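Transcriptional regulator, LacI family (Arthrobacter sp., PDB 4RKQ) probably regulates transcription as a LacI-family regulator whose periplasmic-binding-protein-like part is expected to sense a sugar or related small ligand. Local coordinates at residues A[47-52]-A[68-73]; A[62-67]-A[86-91]. All coordinates share one frame; numbering follows the deposited sequence.

Both contacts lie on the same side of the chain's centre, their own centres about 10 Å apart, and both involve helix 60-67 or the turn after it. Contact 1, the more buried, sets strand 47-52, outermost in this chain's sheet and bonded through V50 to the second subunit, against the 3-10 turn and loop leading to strand 73-76. Contact 2 is a partly buried helix pair, 60-67 with 82-89, with E65 exposed at its solvent side. Both are mainly apolar, the Q70 amide and E65 carboxylate aside, without a hydrogen bond between their segments. L67 touches V49, L89 packs on A68, and D51 OD2 probably hydrogen-bonds H66 ND1 at 2.6 Å.

Contact 1: A[47-52]-A[68-73]; sequences HVVVDD and APQVDA
V49 of strand 47-52 faces the short 3-10 turn 68-70 and the loop that follows, and no hydrogen bond joins the two backbones; the turn is closed within itself by V71 N to A68 O at 3.2 Å. The contact is small, 88 Å² in all, and rests on one branched side chain of the strand. V49 points toward the loop, and its two methyls are shared between two neighbours. CG2 meets V71 CG1 at 4.0 Å, an ordinary methyl-to-methyl distance, with the two valine side chains crossing obliquely. In V49, chi1 of -75° sets CG1 anti to the carbonyl carbon and leaves CG2 between the backbone N and the carbonyl carbon, facing V71. The other methyl, V49 CG1, lies 4.3 Å from Q70 OE1. This is a loose approach of an amide oxygen to a methyl. The Q70 chain starts off to one side, but chi1 of 63° followed by an extended chi2 brings its amide end nearer to V49.

Neighbouring residues fix both parties. V49 is paired through its backbone with V18 and L20 of strand 17-22, and L67 of helix 60-67 packs on its side chain. The loop is tied to the start of strand 17-22 by Q70 O to S17 OG and D72 OD2 to S17 N. H66 of the second subunit also packs on V49, and Q70 meets Q70 of that subunit. The chemistry is therefore dispersive across the two segments, with polar bonds placed around it: V49 and V71 lie within the beta-alpha-beta crossover that runs from strand 47-52 through helix 60-67 to strand 73-76, passing over strand 17-22, while hydrogen bonds to strand 17-22 tie both segments to that same strand.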
loop_
_atom_site.group_PDB
_atom_site.type_symbol
_atom_site.label_atom_id
_atom_site.label_comp_id
_atom_site.label_asym_id
_atom_site.label_seq_id
_atom_site.Cartn_x
_atom_site.Cartn_y
_atom_site.Cartn_z
ATOM N N HIS A 47 16.665 6.437 -13.006
ATOM C CA HIS A 47 16.700 6.270 -11.555
ATOM C C HIS A 47 15.461 6.979 -11.004
ATOM O O HIS A 47 15.115 8.056 -11.508
ATOM C CB HIS A 47 17.872 7.064 -10.948
ATOM C CG HIS A 47 19.246 6.650 -11.373
ATOM N ND1 HIS A 47 19.794 5.430 -11.051
ATOM C CD2 HIS A 47 20.234 7.360 -11.971
ATOM C CE1 HIS A 47 21.037 5.376 -11.493
ATOM N NE2 HIS A 47 21.329 6.533 -12.058
ATOM N N VAL A 48 14.844 6.445 -9.950
ATOM C CA VAL A 48 13.705 7.088 -9.295
ATOM C C VAL A 48 13.916 7.035 -7.773
ATOM O O VAL A 48 14.341 6.012 -7.211
ATOM C CB VAL A 48 12.357 6.393 -9.593
ATOM C CG1 VAL A 48 11.187 7.131 -8.944
ATOM C CG2 VAL A 48 12.098 6.275 -11.085
ATOM N N VAL A 49 13.638 8.143 -7.119
ATOM C CA VAL A 49 13.597 8.192 -5.651
ATOM C C VAL A 49 12.229 8.751 -5.183
ATOM O O VAL A 49 11.689 9.713 -5.761
ATOM C CB VAL A 49 14.706 9.053 -5.054
ATOM C CG1 VAL A 49 16.033 8.295 -5.128
ATOM C CG2 VAL A 49 14.801 10.393 -5.764
ATOM N N VAL A 50 11.685 8.137 -4.134
ATOM C CA VAL A 50 10.379 8.505 -3.611
ATOM C C VAL A 50 10.572 9.256 -2.293
ATOM O O VAL A 50 11.376 8.812 -1.469
ATOM C CB VAL A 50 9.518 7.239 -3.389
ATOM C CG1 VAL A 50 8.215 7.610 -2.709
ATOM C CG2 VAL A 50 9.239 6.580 -4.735
ATOM N N ASP A 51 9.907 10.399 -2.142
ATOM C CA ASP A 51 9.840 11.106 -0.845
ATOM C C ASP A 51 8.361 11.057 -0.376
ATOM O O ASP A 51 7.480 11.696 -1.011
ATOM C CB ASP A 51 10.273 12.539 -1.013
ATOM C CG ASP A 51 10.321 13.328 0.314
ATOM O OD1 ASP A 51 9.684 12.941 1.318
ATOM O OD2 ASP A 51 10.993 14.375 0.322
ATOM N N ASP A 52 8.127 10.299 0.705
ATOM C CA ASP A 52 6.842 10.220 1.383
ATOM C C ASP A 52 6.892 11.365 2.386
ATOM O O ASP A 52 7.637 11.268 3.399
ATOM C CB ASP A 52 6.676 8.888 2.102
ATOM C CG ASP A 52 5.558 8.887 3.129
ATOM O OD1 ASP A 52 4.725 9.820 3.161
ATOM O OD2 ASP A 52 5.559 7.955 3.962
ATOM N N ALA A 68 14.927 18.178 -5.366
ATOM C CA ALA A 68 15.422 19.004 -6.470
ATOM C C ALA A 68 16.893 18.775 -6.834
ATOM O O ALA A 68 17.193 18.435 -8.009
ATOM C CB ALA A 68 15.166 20.482 -6.256
ATOM N N PRO A 69 17.802 18.907 -5.863
ATOM C CA PRO A 69 19.225 18.761 -6.248
ATOM C C PRO A 69 19.678 17.363 -6.692
ATOM O O PRO A 69 20.741 17.252 -7.262
ATOM C CB PRO A 69 20.002 19.112 -4.969
ATOM C CG PRO A 69 19.008 19.259 -3.873
ATOM C CD PRO A 69 17.629 19.154 -4.407
ATOM N N GLN A 70 18.897 16.327 -6.437
ATOM C CA GLN A 70 19.269 14.991 -6.859
ATOM C C GLN A 70 18.423 14.450 -7.996
ATOM O O GLN A 70 18.529 13.289 -8.336
ATOM C CB GLN A 70 19.347 14.032 -5.671
ATOM C CG GLN A 70 18.089 13.792 -4.936
ATOM C CD GLN A 70 18.284 12.774 -3.809
ATOM O OE1 GLN A 70 18.498 11.579 -4.031
ATOM N NE2 GLN A 70 18.222 13.254 -2.591
ATOM N N VAL A 71 17.594 15.292 -8.600
ATOM C CA VAL A 71 16.746 14.860 -9.692
ATOM C C VAL A 71 16.736 15.871 -10.805
ATOM O O VAL A 71 17.134 17.002 -10.625
ATOM C CB VAL A 71 15.262 14.616 -9.271
ATOM C CG1 VAL A 71 15.240 13.603 -8.146
ATOM C CG2 VAL A 71 14.554 15.920 -8.901
ATOM N N ASP A 72 16.257 15.423 -11.957
ATOM C CA ASP A 72 16.120 16.236 -13.132
ATOM C C ASP A 72 14.691 16.686 -13.326
ATOM O O ASP A 72 14.415 17.538 -14.173
ATOM C CB ASP A 72 16.515 15.411 -14.340
ATOM C CG ASP A 72 17.958 14.988 -14.300
ATOM O OD1 ASP A 72 18.818 15.793 -13.875
ATOM O OD2 ASP A 72 18.211 13.815 -14.621
ATOM N N ALA A 73 13.777 16.107 -12.561
ATOM C CA ALA A 73 12.337 16.357 -12.738
ATOM C C ALA A 73 11.616 15.750 -11.565
ATOM O O ALA A 73 12.158 14.833 -10.916
ATOM C CB ALA A 73 11.822 15.704 -14.020
#

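Contact 2: A[62-67]-A[86-91]; sequences DAVEHL and QTVLGR
Helices 60-67 and 82-89 are the connections that lead into the neighbouring parallel strands 73-76 and 94-97, and here the last turns of both meet on one face of the sheet. Their backbones come nearest at E65 and V88, whose CA atoms are 6.8 Å apart, with V64 and L89 next at 7.6 Å between CA atoms. V64 is the central side chain. Its CG1 stands anti to the backbone N (chi1 168°), which carries this methyl out to the other helix, where it reaches L89 CG at 3.6 Å and L89 CD1 at 3.7 Å. The two side chains cross at about a right angle, the methyl of V64 being set against the branch point of the leucine. The same CG1 touches V88 CG1 at 4.1 Å, and V64 thus bears on two successive residues.

Toward solvent, E65 lies across V88, also nearly perpendicular. Its CG is 4.1 Å from V88 CG1, extending the apolar strip, and its OE2 also reaches V88 CG2 at 4.1 Å.

Helix 82-89 stops at G90, where phi becomes positive (70°). Q86 NE2 reaches G90 O through a weak bond bent to 121° and also bonds R92 O, while Q86 OE1 accepts from L94 N at the start of strand 94-97 and from A105 N, just before strand 106-110. L78 on V64 and A68 on L89 add to the buried side. Helices of successive beta-alpha-beta crossovers packed side by side on one face of a parallel sheet, here through valine and leucine, are the arrangement of the Rossmann-like subdomains of periplasmic-binding-protein folds.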
loop_
_atom_site.group_PDB
_atom_site.type_symbol
_atom_site.label_atom_id
_atom_site.label_comp_id
_atom_site.label_asym_id
_atom_site.label_seq_id
_atom_site.Cartn_x
_atom_site.Cartn_y
_atom_site.Cartn_z
ATOM N N ASP A 62 8.243 21.129 0.660
ATOM C CA ASP A 62 9.415 20.557 1.311
ATOM C C ASP A 62 9.950 19.322 0.529
ATOM O O ASP A 62 11.155 19.132 0.437
ATOM C CB ASP A 62 9.090 20.085 2.705
ATOM C CG ASP A 62 8.766 21.227 3.648
ATOM O OD1 ASP A 62 9.503 22.226 3.637
ATOM O OD2 ASP A 62 7.787 21.112 4.407
ATOM N N ALA A 63 9.037 18.515 0.002
ATOM C CA ALA A 63 9.417 17.329 -0.719
ATOM C C ALA A 63 10.199 17.740 -1.948
ATOM O O ALA A 63 11.266 17.213 -2.207
ATOM C CB ALA A 63 8.205 16.494 -1.092
ATOM N N VAL A 64 9.709 18.737 -2.656
ATOM C CA VAL A 64 10.367 19.202 -3.883
ATOM C C VAL A 64 11.686 19.855 -3.572
ATOM O O VAL A 64 12.654 19.594 -4.253
ATOM C CB VAL A 64 9.476 20.143 -4.693
ATOM C CG1 VAL A 64 10.278 20.827 -5.798
ATOM C CG2 VAL A 64 8.308 19.367 -5.280
ATOM N N GLU A 65 11.755 20.660 -2.507
ATOM C CA GLU A 65 13.027 21.208 -2.050
ATOM C C GLU A 65 14.102 20.189 -1.754
ATOM O O GLU A 65 15.272 20.378 -2.106
ATOM C CB GLU A 65 12.835 22.116 -0.812
ATOM C CG GLU A 65 12.212 23.444 -1.221
ATOM C CD GLU A 65 11.885 24.365 -0.066
ATOM O OE1 GLU A 65 11.970 23.936 1.103
ATOM O OE2 GLU A 65 11.516 25.521 -0.350
ATOM N N HIS A 66 13.703 19.107 -1.113
ATOM C CA HIS A 66 14.583 17.978 -0.812
ATOM C C HIS A 66 15.048 17.240 -2.082
ATOM O O HIS A 66 16.224 16.982 -2.283
ATOM C CB HIS A 66 13.816 17.052 0.127
ATOM C CG HIS A 66 14.406 15.702 0.315
ATOM N ND1 HIS A 66 13.631 14.569 0.386
ATOM C CD2 HIS A 66 15.679 15.302 0.544
ATOM C CE1 HIS A 66 14.404 13.520 0.622
ATOM N NE2 HIS A 66 15.651 13.936 0.706
ATOM N N LEU A 67 14.124 16.944 -2.953
ATOM C CA LEU A 67 14.431 16.113 -4.135
ATOM C C LEU A 67 15.228 16.871 -5.203
ATOM O O LEU A 67 16.108 16.283 -5.838
ATOM C CB LEU A 67 13.146 15.610 -4.744
ATOM C CG LEU A 67 12.283 14.588 -4.007
ATOM C CD1 LEU A 67 10.933 14.414 -4.673
ATOM C CD2 LEU A 67 13.009 13.278 -3.930
ATOM N N GLN A 86 7.305 24.458 -8.730
ATOM C CA GLN A 86 7.940 24.670 -10.034
ATOM C C GLN A 86 8.926 25.825 -9.960
ATOM O O GLN A 86 9.974 25.826 -10.625
ATOM C CB GLN A 86 6.908 24.895 -11.138
ATOM C CG GLN A 86 7.513 25.010 -12.536
ATOM C CD GLN A 86 8.216 23.729 -12.967
ATOM O OE1 GLN A 86 7.586 22.766 -13.419
ATOM N NE2 GLN A 86 9.535 23.693 -12.780
ATOM N N THR A 87 8.612 26.826 -9.158
ATOM C CA THR A 87 9.577 27.932 -8.949
ATOM C C THR A 87 10.912 27.451 -8.368
ATOM O O THR A 87 11.995 27.834 -8.847
ATOM C CB THR A 87 8.938 29.073 -8.102
ATOM O OG1 THR A 87 7.809 29.553 -8.821
ATOM C CG2 THR A 87 9.901 30.213 -7.859
ATOM N N VAL A 88 10.834 26.580 -7.385
ATOM C CA VAL A 88 12.023 25.998 -6.772
ATOM C C VAL A 88 12.767 25.217 -7.841
ATOM O O VAL A 88 13.991 25.349 -8.014
ATOM C CB VAL A 88 11.610 25.072 -5.598
ATOM C CG1 VAL A 88 12.717 24.115 -5.190
ATOM C CG2 VAL A 88 11.149 25.889 -4.388
ATOM N N LEU A 89 12.024 24.417 -8.603
ATOM C CA LEU A 89 12.680 23.577 -9.606
ATOM C C LEU A 89 13.293 24.327 -10.775
ATOM O O LEU A 89 14.141 23.747 -11.468
ATOM C CB LEU A 89 11.699 22.505 -10.128
ATOM C CG LEU A 89 11.531 21.313 -9.168
ATOM C CD1 LEU A 89 10.216 20.579 -9.465
ATOM C CD2 LEU A 89 12.680 20.309 -9.189
ATOM N N GLY A 90 12.868 25.576 -11.027
ATOM C CA GLY A 90 13.422 26.331 -12.157
ATOM C C GLY A 90 12.920 25.711 -13.454
ATOM O O GLY A 90 11.743 25.535 -13.616
ATOM N N ARG A 91 13.818 25.326 -14.338
ATOM C CA ARG A 91 13.471 24.679 -15.625
ATOM C C ARG A 91 13.401 23.150 -15.545
ATOM O O ARG A 91 13.096 22.456 -16.544
ATOM C CB ARG A 91 14.492 25.103 -16.701
ATOM C CG ARG A 91 14.322 26.561 -17.084
ATOM C CD ARG A 91 15.476 27.058 -17.899
ATOM N NE ARG A 91 15.688 26.235 -19.103
ATOM C CZ ARG A 91 15.147 26.451 -20.294
ATOM N NH1 ARG A 91 14.336 27.465 -20.489
ATOM N NH2 ARG A 91 15.459 25.645 -21.312
#